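Local coordinates for O-phospho-L-seryl-tRNA:Cys-tRNA synthase (Methanocaldococcus jannaschii DSM 2661, PDB 5X6B), which probably converts O-phosphoserine carried on tRNA(Cys) into cysteine, using pyridoxal phosphate as cofactor, at residues B[140-145]-B[159-164]; B[226-231]-B[242-247]; B[131-136]-B[274-279]. One frame throughout, in Å; residues are numbered along the deposited sequence.

Contact 1: residues B[140-145]-B[159-164]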
ATOM      1  N   VAL B 140     -12.703  -9.766 -29.224  1.00 55.87           N
ATOM      2  CA  VAL B 140     -11.698  -8.787 -28.840  1.00 69.83           C
ATOM      3  C   VAL B 140     -10.538  -8.860 -29.822  1.00 55.74           C
ATOM      4  O   VAL B 140      -9.929  -9.916 -29.999  1.00 61.64           O
ATOM      5  CB  VAL B 140     -11.175  -9.018 -27.403  1.00 69.96           C
ATOM      6  CG1 VAL B 140      -9.948  -8.160 -27.137  1.00 50.17           C
ATOM      7  CG2 VAL B 140     -12.261  -8.718 -26.390  1.00 65.28           C
ATOM      8  N   VAL B 141     -10.242  -7.740 -30.472  1.00 59.64           N
ATOM      9  CA  VAL B 141      -9.135  -7.699 -31.420  1.00 70.53           C
ATOM     10  C   VAL B 141      -7.896  -7.111 -30.746  1.00 66.01           C
ATOM     11  O   VAL B 141      -7.894  -5.947 -30.344  1.00 58.42           O
ATOM     12  CB  VAL B 141      -9.499  -6.886 -32.678  1.00 70.23           C
ATOM     13  CG1 VAL B 141      -8.317  -6.810 -33.625  1.00 70.24           C
ATOM     14  CG2 VAL B 141     -10.701  -7.510 -33.377  1.00 66.46           C
ATOM     15  N   LEU B 142      -6.855  -7.932 -30.617  1.00 59.06           N
ATOM     16  CA  LEU B 142      -5.628  -7.541 -29.927  1.00 61.19           C
ATOM     17  C   LEU B 142      -4.381  -7.981 -30.691  1.00 68.69           C
ATOM     18  O   LEU B 142      -4.453  -8.849 -31.561  1.00 59.61           O
ATOM     19  CB  LEU B 142      -5.605  -8.121 -28.508  1.00 59.45           C
ATOM     20  CG  LEU B 142      -5.988  -9.593 -28.280  1.00 58.25           C
ATOM     21  CD1 LEU B 142      -4.868 -10.560 -28.644  1.00 48.75           C
ATOM     22  CD2 LEU B 142      -6.412  -9.819 -26.837  1.00 54.05           C
ATOM     23  N   ASP B 143      -3.238  -7.388 -30.355  1.00 61.34           N
ATOM     24  CA  ASP B 143      -1.968  -7.753 -30.983  1.00 65.31           C
ATOM     25  C   ASP B 143      -1.499  -9.130 -30.521  1.00 42.61           C
ATOM     26  O   ASP B 143      -1.925  -9.621 -29.486  1.00 52.22           O
ATOM     27  CB  ASP B 143      -0.889  -6.704 -30.682  1.00 65.78           C
ATOM     28  CG  ASP B 143      -0.653  -6.513 -29.192  1.00 59.06           C
ATOM     29  OD1 ASP B 143      -1.602  -6.685 -28.402  1.00 81.38           O
ATOM     30  OD2 ASP B 143       0.491  -6.198 -28.808  1.00 88.50           O
ATOM     31  N   LYS B 144      -0.609  -9.745 -31.289  1.00 53.37           N
ATOM     32  CA  LYS B 144      -0.110 -11.076 -30.959  1.00 60.22           C
ATOM     33  C   LYS B 144       0.897 -11.047 -29.815  1.00 67.90           C
ATOM     34  O   LYS B 144       1.259 -12.092 -29.271  1.00 78.85           O
ATOM     35  CB  LYS B 144       0.516 -11.729 -32.196  1.00 66.77           C
ATOM     36  CG  LYS B 144      -0.133 -13.046 -32.575  1.00 76.51           C
ATOM     37  CD  LYS B 144       0.533 -13.700 -33.774  1.00 86.24           C
ATOM     38  CE  LYS B 144      -0.445 -13.792 -34.942  1.00 93.20           C
ATOM     39  NZ  LYS B 144       0.009 -14.725 -36.013  1.00 84.31           N
ATOM     40  N   ASN B 145       1.344  -9.849 -29.450  1.00 70.32           N
ATOM     41  CA  ASN B 145       2.282  -9.681 -28.343  1.00 71.90           C
ATOM     42  C   ASN B 145       1.580  -9.437 -27.015  1.00 73.60           C
ATOM     43  O   ASN B 145       2.223  -9.118 -26.012  1.00 67.51           O
ATOM     44  CB  ASN B 145       3.239  -8.518 -28.614  1.00 71.88           C
ATOM     45  CG  ASN B 145       4.426  -8.919 -29.451  1.00 65.47           C
ATOM     46  OD1 ASN B 145       4.675 -10.105 -29.679  1.00 58.56           O
ATOM     47  ND2 ASN B 145       5.192  -7.925 -29.892  1.00 53.95           N
ATOM     48  N   LEU B 159     -15.648 -13.728 -23.961  1.00 65.46           N
ATOM     49  CA  LEU B 159     -15.462 -13.070 -25.243  1.00 63.96           C
ATOM     50  C   LEU B 159     -14.529 -13.888 -26.117  1.00 67.88           C
ATOM     51  O   LEU B 159     -13.734 -14.686 -25.615  1.00 58.69           O
ATOM     52  CB  LEU B 159     -14.902 -11.661 -25.055  1.00 56.65           C
ATOM     53  CG  LEU B 159     -15.802 -10.684 -24.300  1.00 66.57           C
ATOM     54  CD1 LEU B 159     -15.141  -9.319 -24.202  1.00 61.26           C
ATOM     55  CD2 LEU B 159     -17.157 -10.580 -24.976  1.00 59.60           C
ATOM     56  N   ASN B 160     -14.635 -13.688 -27.425  1.00 72.21           N
ATOM     57  CA  ASN B 160     -13.743 -14.337 -28.373  1.00 74.45           C
ATOM     58  C   ASN B 160     -12.564 -13.430 -28.704  1.00 71.79           C
ATOM     59  O   ASN B 160     -12.641 -12.210 -28.529  1.00 63.48           O
ATOM     60  CB  ASN B 160     -14.502 -14.724 -29.640  1.00 74.36           C
ATOM     61  CG  ASN B 160     -15.555 -15.781 -29.385  1.00 62.00           C
ATOM     62  OD1 ASN B 160     -15.257 -16.975 -29.361  1.00 65.44           O
ATOM     63  ND2 ASN B 160     -16.796 -15.348 -29.186  1.00 61.37           N
ATOM     64  N   VAL B 161     -11.472 -14.022 -29.174  1.00 65.36           N
ATOM     65  CA  VAL B 161     -10.242 -13.264 -29.389  1.00 70.50           C
ATOM     66  C   VAL B 161      -9.597 -13.549 -30.740  1.00 66.82           C
ATOM     67  O   VAL B 161      -9.412 -14.706 -31.124  1.00 57.86           O
ATOM     68  CB  VAL B 161      -9.206 -13.555 -28.273  1.00 63.25           C
ATOM     69  CG1 VAL B 161      -7.860 -12.944 -28.616  1.00 59.86           C
ATOM     70  CG2 VAL B 161      -9.701 -13.033 -26.936  1.00 63.31           C
ATOM     71  N   ALA B 162      -9.253 -12.482 -31.455  1.00 67.46           N
ATOM     72  CA  ALA B 162      -8.485 -12.594 -32.689  1.00 67.52           C
ATOM     73  C   ALA B 162      -7.192 -11.781 -32.582  1.00 74.75           C
ATOM     74  O   ALA B 162      -7.187 -10.671 -32.043  1.00 65.86           O
ATOM     75  CB  ALA B 162      -9.312 -12.132 -33.874  1.00 68.25           C
ATOM     76  N   GLU B 163      -6.102 -12.337 -33.104  1.00 66.72           N
ATOM     77  CA  GLU B 163      -4.784 -11.722 -32.980  1.00 58.64           C
ATOM     78  C   GLU B 163      -4.347 -10.965 -34.233  1.00 65.27           C
ATOM     79  O   GLU B 163      -4.399 -11.495 -35.342  1.00 66.77           O
ATOM     80  CB  GLU B 163      -3.738 -12.787 -32.637  1.00 53.41           C
ATOM     81  CG  GLU B 163      -3.943 -13.443 -31.278  1.00 59.32           C
ATOM     82  CD  GLU B 163      -3.036 -14.638 -31.058  1.00 65.78           C
ATOM     83  OE1 GLU B 163      -2.494 -15.169 -32.050  1.00 77.44           O
ATOM     84  OE2 GLU B 163      -2.861 -15.045 -29.890  1.00 75.06           O
ATOM     85  N   VAL B 164      -3.914  -9.721 -34.043  1.00 69.57           N
ATOM     86  CA  VAL B 164      -3.271  -8.955 -35.104  1.00 57.61           C
ATOM     87  C   VAL B 164      -1.793  -9.323 -35.151  1.00 50.46           C
ATOM     88  O   VAL B 164      -1.100  -9.254 -34.140  1.00 73.14           O
ATOM     89  CB  VAL B 164      -3.425  -7.440 -34.896  1.00 64.73           C
ATOM     90  CG1 VAL B 164      -2.575  -6.681 -35.897  1.00 52.88           C
ATOM     91  CG2 VAL B 164      -4.885  -7.035 -35.007  1.00 62.66           C
TER
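The carboxylate of Glu163 meets the aliphatic part of Lys144. Carbon CD of Glu163 lies 3.6 Å from CG of Lys144, and the two side chains cross at about a right angle. The charged ends stay apart: Lys144 NZ is 4.7 Å from Glu163 OE1, so no salt bridge forms, though the opposite charges probably attract at this distance. The other oxygen, OE2, has a weak hydrogen bond to Tyr151. The carboxylate of Asp143 turns to strand 194-200 instead, where OD1 bonds to Thr200 OG1.

The flat peptide groups join the two strands in parallel. Val140 N gives to Asn160 O and Leu142 N to Ala162 O. Their own carbonyls accept from the N-H groups of Ala162 and Val164. Most of these donors stand a little over 20° out of the acceptor's carbonyl plane. Leu142 N is the exception, nearly in line with the Ala162 C=O at 3.1 Å. A weak bond from Lys144 N to Val164 O ends the ladder.

On one face of the pair sit Val140, Leu142, Val161 and Glu163. CG of Leu142 is tucked between its backbone N and carbonyl carbon (chi1 46°), and its CD1 reaches CG1 of Val161 at 3.8 Å. The same methyl lies alongside Glu163 CG. CG2 of Val140 meets CD1 of Leu159 at 3.7 Å. Helix 148-156 packs on this face through Tyr151 and Ala154. The other face carries Val141, Asp143, Ala162 and Val164. There CG1 of Val141 touches CG2 of Val164, and Tyr180 and Val183 of helix 179-188 pack over it.

Strand, helix 148-156 and neighbouring parallel strand make a classic beta-alpha-beta unit at the margin of the large-domain sheet of a fold-type I pyridoxal phosphate enzyme.

Contact 2: residues B[226-231]-B[242-247]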
ATOM      1  N   PHE B 226     -11.745   1.365 -28.162  1.00 67.55           N
ATOM      2  CA  PHE B 226     -10.308   1.113 -28.151  1.00 59.94           C
ATOM      3  C   PHE B 226      -9.734   1.184 -26.732  1.00 67.81           C
ATOM      4  O   PHE B 226      -9.759   2.235 -26.081  1.00 44.32           O
ATOM      5  CB  PHE B 226      -9.603   2.115 -29.075  1.00 62.79           C
ATOM      6  CG  PHE B 226      -8.098   1.981 -29.112  1.00 59.77           C
ATOM      7  CD1 PHE B 226      -7.493   0.735 -29.143  1.00 58.30           C
ATOM      8  CD2 PHE B 226      -7.294   3.111 -29.170  1.00 62.10           C
ATOM      9  CE1 PHE B 226      -6.112   0.616 -29.192  1.00 59.02           C
ATOM     10  CE2 PHE B 226      -5.912   2.998 -29.227  1.00 55.84           C
ATOM     11  CZ  PHE B 226      -5.321   1.749 -29.238  1.00 49.13           C
ATOM     12  N   LEU B 227      -9.232   0.046 -26.259  1.00 56.96           N
ATOM     13  CA  LEU B 227      -8.532  -0.022 -24.981  1.00 65.22           C
ATOM     14  C   LEU B 227      -7.028  -0.144 -25.194  1.00 61.29           C
ATOM     15  O   LEU B 227      -6.550  -1.103 -25.807  1.00 60.08           O
ATOM     16  CB  LEU B 227      -9.035  -1.202 -24.145  1.00 66.90           C
ATOM     17  CG  LEU B 227      -8.119  -1.648 -23.002  1.00 64.66           C
ATOM     18  CD1 LEU B 227      -8.022  -0.582 -21.928  1.00 67.01           C
ATOM     19  CD2 LEU B 227      -8.591  -2.964 -22.410  1.00 73.34           C
ATOM     20  N   LEU B 228      -6.284   0.832 -24.687  1.00 70.66           N
ATOM     21  CA  LEU B 228      -4.826   0.804 -24.753  1.00 62.58           C
ATOM     22  C   LEU B 228      -4.248   0.262 -23.448  1.00 52.86           C
ATOM     23  O   LEU B 228      -4.400   0.879 -22.390  1.00 47.28           O
ATOM     24  CB  LEU B 228      -4.278   2.202 -25.047  1.00 53.80           C
ATOM     25  CG  LEU B 228      -2.763   2.370 -25.178  1.00 56.34           C
ATOM     26  CD1 LEU B 228      -2.197   1.517 -26.302  1.00 51.37           C
ATOM     27  CD2 LEU B 228      -2.413   3.833 -25.381  1.00 46.10           C
ATOM     28  N   ASN B 229      -3.612  -0.903 -23.518  1.00 47.54           N
ATOM     29  CA  ASN B 229      -2.994  -1.495 -22.334  1.00 48.86           C
ATOM     30  C   ASN B 229      -1.699  -0.784 -21.984  1.00 59.51           C
ATOM     31  O   ASN B 229      -0.632  -1.130 -22.489  1.00 63.20           O
ATOM     32  CB  ASN B 229      -2.719  -2.982 -22.537  1.00 48.03           C
ATOM     33  CG  ASN B 229      -2.143  -3.638 -21.296  1.00 51.73           C
ATOM     34  OD1 ASN B 229      -2.149  -3.054 -20.215  1.00 54.88           O
ATOM     35  ND2 ASN B 229      -1.633  -4.855 -21.448  1.00 57.81           N
ATOM     36  N   CYS B 230      -1.798   0.202 -21.104  1.00 55.19           N
ATOM     37  CA  CYS B 230      -0.645   0.997 -20.731  1.00 56.57           C
ATOM     38  C   CYS B 230       0.082   0.460 -19.506  1.00 58.06           C
ATOM     39  O   CYS B 230       0.808   1.194 -18.833  1.00 55.61           O
ATOM     40  CB  CYS B 230      -1.069   2.435 -20.496  1.00 61.89           C
ATOM     41  SG  CYS B 230      -1.475   3.288 -22.017  1.00 64.30           S
ATOM     42  N   ALA B 231      -0.127  -0.818 -19.211  1.00 57.85           N
ATOM     43  CA  ALA B 231       0.786  -1.523 -18.332  1.00 58.93           C
ATOM     44  C   ALA B 231       2.143  -1.392 -18.996  1.00 70.12           C
ATOM     45  O   ALA B 231       2.238  -1.561 -20.210  1.00 95.60           O
ATOM     46  CB  ALA B 231       0.387  -2.981 -18.164  1.00 45.22           C
ATOM     47  N   LYS B 242      -6.064  11.018 -25.194  1.00 57.84           N
ATOM     48  CA  LYS B 242      -6.901  11.634 -26.219  1.00 56.51           C
ATOM     49  C   LYS B 242      -6.186  11.746 -27.562  1.00 72.61           C
ATOM     50  O   LYS B 242      -6.810  11.570 -28.609  1.00 72.49           O
ATOM     51  CB  LYS B 242      -7.377  13.015 -25.766  1.00 62.57           C
ATOM     52  CG  LYS B 242      -8.370  12.970 -24.619  1.00 71.13           C
ATOM     53  CD  LYS B 242      -8.779  14.365 -24.171  1.00 73.44           C
ATOM     54  CE  LYS B 242      -9.686  14.298 -22.952  1.00 79.85           C
ATOM     55  NZ  LYS B 242     -10.953  13.575 -23.249  1.00 88.21           N
ATOM     56  N   GLU B 243      -4.886  12.034 -27.540  1.00 67.58           N
ATOM     57  CA  GLU B 243      -4.139  12.179 -28.788  1.00 73.19           C
ATOM     58  C   GLU B 243      -4.046  10.844 -29.520  1.00 76.91           C
ATOM     59  O   GLU B 243      -4.118  10.799 -30.752  1.00 84.23           O
ATOM     60  CB  GLU B 243      -2.738  12.747 -28.541  1.00 64.72           C
ATOM     61  CG  GLU B 243      -1.847  12.699 -29.779  1.00 91.66           C
ATOM     62  CD  GLU B 243      -0.704  13.691 -29.731  1.00131.50           C
ATOM     63  OE1 GLU B 243      -0.372  14.172 -28.628  1.00130.22           O
ATOM     64  OE2 GLU B 243      -0.137  13.989 -30.806  1.00142.96           O
ATOM     65  N   VAL B 244      -3.902   9.758 -28.767  1.00 63.18           N
ATOM     66  CA  VAL B 244      -3.923   8.428 -29.365  1.00 71.04           C
ATOM     67  C   VAL B 244      -5.365   7.953 -29.521  1.00 68.30           C
ATOM     68  O   VAL B 244      -5.615   6.806 -29.897  1.00 65.52           O
ATOM     69  CB  VAL B 244      -3.125   7.406 -28.535  1.00 64.98           C
ATOM     70  CG1 VAL B 244      -1.681   7.854 -28.401  1.00 56.27           C
ATOM     71  CG2 VAL B 244      -3.758   7.214 -27.170  1.00 69.18           C
ATOM     72  N   LYS B 245      -6.302   8.855 -29.228  1.00 71.14           N
ATOM     73  CA  LYS B 245      -7.736   8.607 -29.381  1.00 80.61           C
ATOM     74  C   LYS B 245      -8.180   7.339 -28.662  1.00 80.60           C
ATOM     75  O   LYS B 245      -9.051   6.612 -29.138  1.00 70.82           O
ATOM     76  CB  LYS B 245      -8.106   8.543 -30.867  1.00 68.47           C
ATOM     77  CG  LYS B 245      -8.077   9.905 -31.554  1.00 80.08           C
ATOM     78  CD  LYS B 245      -8.020   9.792 -33.071  1.00 79.28           C
ATOM     79  CE  LYS B 245      -8.184  11.160 -33.728  1.00 54.20           C
ATOM     80  NZ  LYS B 245      -8.951  12.112 -32.869  1.00 71.56           N
ATOM     81  N   ALA B 246      -7.573   7.083 -27.509  1.00 78.93           N
ATOM     82  CA  ALA B 246      -7.931   5.921 -26.709  1.00 75.35           C
ATOM     83  C   ALA B 246      -9.247   6.163 -25.977  1.00 62.53           C
ATOM     84  O   ALA B 246      -9.506   7.262 -25.479  1.00 58.61           O
ATOM     85  CB  ALA B 246      -6.821   5.591 -25.722  1.00 64.78           C
ATOM     86  N   ASP B 247     -10.082   5.133 -25.929  1.00 54.25           N
ATOM     87  CA  ASP B 247     -11.342   5.204 -25.202  1.00 67.16           C
ATOM     88  C   ASP B 247     -11.106   4.779 -23.764  1.00 70.04           C
ATOM     89  O   ASP B 247     -11.649   5.363 -22.823  1.00 64.37           O
ATOM     90  CB  ASP B 247     -12.394   4.317 -25.863  1.00 68.93           C
ATOM     91  CG  ASP B 247     -12.674   4.723 -27.294  1.00 68.39           C
ATOM     92  OD1 ASP B 247     -12.927   5.924 -27.539  1.00 73.51           O
ATOM     93  OD2 ASP B 247     -12.598   3.844 -28.177  1.00 60.23           O
TER
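Phe226 and Asp247 tie the start of a central strand to the loop that leads into its neighbour. Strand 226-229 belongs to the mixed sheet of the fold-type I pyridoxal phosphate enzymes, and segment 242-247 runs into strand 248-252, parallel to it. A type I beta turn, Lys242 to Lys245, shapes the loop first.

The ring of Phe226 is the main bump. With CG anti to the backbone N (chi1 178°), it swings out beside the turn. Its edge meets two carbonyl oxygens lying near the ring plane: Val244 O, 3.9 Å from CE2, and Lys245 O next to CD2. CA of Ala246 approaches the ring obliquely, 3.8 Å from CD2. The small methyl of Ala246 fits between two larger neighbours. It touches the Phe226 ring and, at 4.3 Å, CB of Leu228. Beyond it, CD2 of Leu228 meets CG2 of Val244 at 4.1 Å, the two side chains crossing at about a right angle. Val215 and Ala219 of helix 212-221 also pack on Phe226.

Two hydrogen bonds join the strand to the loop at Asp247. Asp247 N gives to Phe226 O in the carbonyl plane, at 2.9 Å. In return Phe226 N gives to Asp247 OD2, which uses its anti lone pair. The carboxylate thus serves as acceptor for a backbone N-H at the strand's start. Replacing Asp247 by an alanine would probably leave the N-H of Phe226 without its mate, with one of the two bonds at this junction lost.

Asn229, at the far end, points to the cofactor: its ND2 bonds to N1 of the pyridoxal phosphate-modified lysine at position 255. Its OD1 closes an Asx turn, accepting from Ala231 N at 3.2 Å.

Contact 3: residues B[131-136]-B[274-279]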
ATOM      1  N   HIS B 131     -16.295  -6.584 -19.577  1.00 70.85           N
ATOM      2  CA  HIS B 131     -17.501  -7.090 -18.940  1.00 64.39           C
ATOM      3  C   HIS B 131     -18.649  -6.092 -19.029  1.00 69.24           C
ATOM      4  O   HIS B 131     -19.818  -6.480 -19.043  1.00 86.63           O
ATOM      5  CB  HIS B 131     -17.210  -7.436 -17.478  1.00 67.36           C
ATOM      6  CG  HIS B 131     -18.339  -8.122 -16.778  1.00 69.34           C
ATOM      7  ND1 HIS B 131     -19.305  -7.433 -16.076  1.00 66.84           N
ATOM      8  CD2 HIS B 131     -18.652  -9.433 -16.667  1.00 49.47           C
ATOM      9  CE1 HIS B 131     -20.170  -8.293 -15.567  1.00 62.29           C
ATOM     10  NE2 HIS B 131     -19.797  -9.514 -15.911  1.00 63.43           N
ATOM     11  N   ALA B 132     -18.313  -4.808 -19.103  1.00 71.55           N
ATOM     12  CA  ALA B 132     -19.318  -3.751 -19.045  1.00 75.26           C
ATOM     13  C   ALA B 132     -19.550  -3.051 -20.384  1.00 80.02           C
ATOM     14  O   ALA B 132     -20.498  -2.277 -20.525  1.00 81.71           O
ATOM     15  CB  ALA B 132     -18.930  -2.729 -17.994  1.00 62.61           C
ATOM     16  N   ILE B 133     -18.685  -3.307 -21.359  1.00 77.92           N
ATOM     17  CA  ILE B 133     -18.805  -2.659 -22.663  1.00 76.37           C
ATOM     18  C   ILE B 133     -19.183  -3.677 -23.728  1.00 65.40           C
ATOM     19  O   ILE B 133     -20.153  -3.496 -24.458  1.00 69.24           O
ATOM     20  CB  ILE B 133     -17.497  -1.947 -23.070  1.00 74.33           C
ATOM     21  CG1 ILE B 133     -17.038  -1.006 -21.953  1.00 65.34           C
ATOM     22  CG2 ILE B 133     -17.675  -1.194 -24.380  1.00 65.41           C
ATOM     23  CD1 ILE B 133     -18.076   0.022 -21.552  1.00 70.39           C
ATOM     24  N   CYS B 134     -18.411  -4.753 -23.803  1.00 61.98           N
ATOM     25  CA  CYS B 134     -18.712  -5.842 -24.713  1.00 69.41           C
ATOM     26  C   CYS B 134     -19.899  -6.658 -24.221  1.00 77.61           C
ATOM     27  O   CYS B 134     -20.151  -6.744 -23.020  1.00 73.82           O
ATOM     28  CB  CYS B 134     -17.495  -6.749 -24.883  1.00 62.27           C
ATOM     29  SG  CYS B 134     -15.987  -5.861 -25.300  1.00 78.52           S
ATOM     30  N   LYS B 135     -20.631  -7.244 -25.162  1.00 85.97           N
ATOM     31  CA  LYS B 135     -21.658  -8.220 -24.834  1.00 62.70           C
ATOM     32  C   LYS B 135     -21.089  -9.606 -25.119  1.00 71.76           C
ATOM     33  O   LYS B 135     -20.231  -9.750 -25.987  1.00 71.90           O
ATOM     34  CB  LYS B 135     -22.939  -7.959 -25.629  1.00 73.05           C
ATOM     35  CG  LYS B 135     -24.084  -7.393 -24.789  1.00 79.66           C
ATOM     36  CD  LYS B 135     -24.181  -8.093 -23.431  1.00 90.99           C
ATOM     37  CE  LYS B 135     -25.386  -7.614 -22.629  1.00 94.98           C
ATOM     38  NZ  LYS B 135     -25.190  -6.246 -22.070  1.00 98.88           N
ATOM     39  N   GLU B 136     -21.549 -10.615 -24.380  1.00 74.01           N
ATOM     40  CA  GLU B 136     -20.935 -11.944 -24.436  1.00 74.45           C
ATOM     41  C   GLU B 136     -20.909 -12.519 -25.849  1.00 81.13           C
ATOM     42  O   GLU B 136     -21.876 -12.403 -26.600  1.00 83.68           O
ATOM     43  CB  GLU B 136     -21.657 -12.917 -23.493  1.00 92.21           C
ATOM     44  CG  GLU B 136     -23.107 -12.566 -23.173  1.00105.66           C
ATOM     45  CD  GLU B 136     -23.658 -13.386 -22.010  1.00115.28           C
ATOM     46  OE1 GLU B 136     -23.004 -14.374 -21.616  1.00110.23           O
ATOM     47  OE2 GLU B 136     -24.741 -13.045 -21.489  1.00111.93           O
ATOM     48  N   ASP B 274     -21.105   5.854 -18.120  1.00 87.90           N
ATOM     49  CA  ASP B 274     -22.354   5.272 -17.626  1.00 73.60           C
ATOM     50  C   ASP B 274     -22.300   3.755 -17.456  1.00 75.78           C
ATOM     51  O   ASP B 274     -22.984   3.198 -16.597  1.00 87.01           O
ATOM     52  CB  ASP B 274     -23.508   5.630 -18.564  1.00 75.43           C
ATOM     53  CG  ASP B 274     -23.857   7.106 -18.526  1.00 99.84           C
ATOM     54  OD1 ASP B 274     -23.454   7.793 -17.562  1.00 88.11           O
ATOM     55  OD2 ASP B 274     -24.543   7.576 -19.460  1.00110.96           O
ATOM     56  N   LYS B 275     -21.500   3.087 -18.275  1.00 68.13           N
ATOM     57  CA  LYS B 275     -21.415   1.634 -18.207  1.00 72.52           C
ATOM     58  C   LYS B 275     -20.331   1.178 -17.237  1.00 76.76           C
ATOM     59  O   LYS B 275     -20.496   0.183 -16.533  1.00 75.29           O
ATOM     60  CB  LYS B 275     -21.165   1.053 -19.599  1.00 73.14           C
ATOM     61  CG  LYS B 275     -21.771   1.886 -20.713  1.00 77.44           C
ATOM     62  CD  LYS B 275     -22.271   1.011 -21.852  1.00 95.87           C
ATOM     63  CE  LYS B 275     -23.014   1.839 -22.891  1.00 92.94           C
ATOM     64  NZ  LYS B 275     -22.676   1.422 -24.278  1.00 92.47           N
ATOM     65  N   ILE B 276     -19.223   1.909 -17.200  1.00 74.70           N
ATOM     66  CA  ILE B 276     -18.150   1.588 -16.273  1.00 75.61           C
ATOM     67  C   ILE B 276     -18.602   1.884 -14.851  1.00 68.23           C
ATOM     68  O   ILE B 276     -18.509   1.031 -13.970  1.00 58.45           O
ATOM     69  CB  ILE B 276     -16.865   2.379 -16.585  1.00 74.98           C
ATOM     70  CG1 ILE B 276     -16.362   2.059 -17.997  1.00 64.18           C
ATOM     71  CG2 ILE B 276     -15.789   2.067 -15.561  1.00 61.37           C
ATOM     72  CD1 ILE B 276     -15.982   0.607 -18.199  1.00 61.82           C
ATOM     73  N   THR B 277     -19.119   3.092 -14.647  1.00 61.16           N
ATOM     74  CA  THR B 277     -19.535   3.540 -13.325  1.00 66.48           C
ATOM     75  C   THR B 277     -21.001   3.218 -13.038  1.00 78.03           C
ATOM     76  O   THR B 277     -21.639   3.881 -12.215  1.00 77.86           O
ATOM     77  CB  THR B 277     -19.315   5.061 -13.156  1.00 63.43           C
ATOM     78  OG1 THR B 277     -20.166   5.778 -14.060  1.00 75.75           O
ATOM     79  CG2 THR B 277     -17.854   5.428 -13.424  1.00 54.70           C
ATOM     80  N   LYS B 278     -21.535   2.206 -13.716  1.00 76.45           N
ATOM     81  CA  LYS B 278     -22.920   1.803 -13.495  1.00 77.09           C
ATOM     82  C   LYS B 278     -23.100   1.340 -12.056  1.00 83.26           C
ATOM     83  O   LYS B 278     -22.300   0.561 -11.533  1.00 73.77           O
ATOM     84  CB  LYS B 278     -23.344   0.699 -14.463  1.00 66.92           C
ATOM     85  CG  LYS B 278     -24.589  -0.049 -14.013  1.00 74.08           C
ATOM     86  CD  LYS B 278     -25.158  -0.913 -15.121  1.00 83.64           C
ATOM     87  CE  LYS B 278     -26.405  -1.645 -14.653  1.00 91.26           C
ATOM     88  NZ  LYS B 278     -26.753  -2.773 -15.561  1.00 87.01           N
ATOM     89  N   THR B 279     -24.154   1.829 -11.418  1.00 83.82           N
ATOM     90  CA  THR B 279     -24.357   1.591 -10.000  1.00 81.87           C
ATOM     91  C   THR B 279     -25.273   0.398  -9.733  1.00 85.25           C
ATOM     92  O   THR B 279     -26.052  -0.010 -10.596  1.00 81.77           O
ATOM     93  CB  THR B 279     -24.934   2.844  -9.327  1.00 75.86           C
ATOM     94  OG1 THR B 279     -26.180   3.191  -9.943  1.00 93.77           O
ATOM     95  CG2 THR B 279     -23.973   4.004  -9.491  1.00 77.18           C
TER
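Ala132 and Ile133 pack against Lys275 and Ile276, where helix 122-132 ends beside the short helix 273-276. The contact is small, with 185 Å² buried, and rests on van der Waals packing.

The apolar contacts come first. CD1 of Ile133 is the probing atom. It sits 4.0 Å from CD1 of Ile276, the two side chains meeting at a slant, methyl to methyl. In both isoleucines chi1 near -60° puts CG1 beside the backbone N, and with chi2 also near -60° the two CD1 methyls come together. Ile133 CD1 also touches CB of Lys275, at 3.8 Å, and there the side chains cross at about a right angle. CB of Ala132 stands more loosely near Ile276 CD1, at 4.5 Å.

Carbon atoms against backbone oxygens make up the second group. Ala132 O lies 3.5 Å from Lys275 CB, and the CD of the same lysine passes near it too. In turn, Lys275 O lies 3.6 Å from CB of Ala132.

The nearest atoms of the bound nucleic acid lie about 11 Å away. His131 packs on Arg156 of the second subunit and bonds to Glu289 of its own chain. Ile276 faces inward, lying on Ile128 and Val129 of helix 122-132 and on Phe268 of strand 264-268. Helix 273-276 is thus packed against both that helix and the sheet.

Overall arrangement
Following the chain from the N terminus, the first segment met is the end of helix 122-132, which opens the long loop that contact 3 closes at helix 273-276. The other two contacts are nested inside that loop, one after the other. Contact 1 closes the short excursion through helix 148-156. The chain then passes strand 194-200 and helix 212-221 before contact 2 closes the loop from strand 226-229 to strand 248-252. Contacts 1 and 2 lie on the same sheet, about 16 Å apart between centres. Contact 3 touches contact 1 through Leu159, which packs on Cys134, Lys135 and Glu136. Together they join the sheet's margin, its middle and two helices beside it.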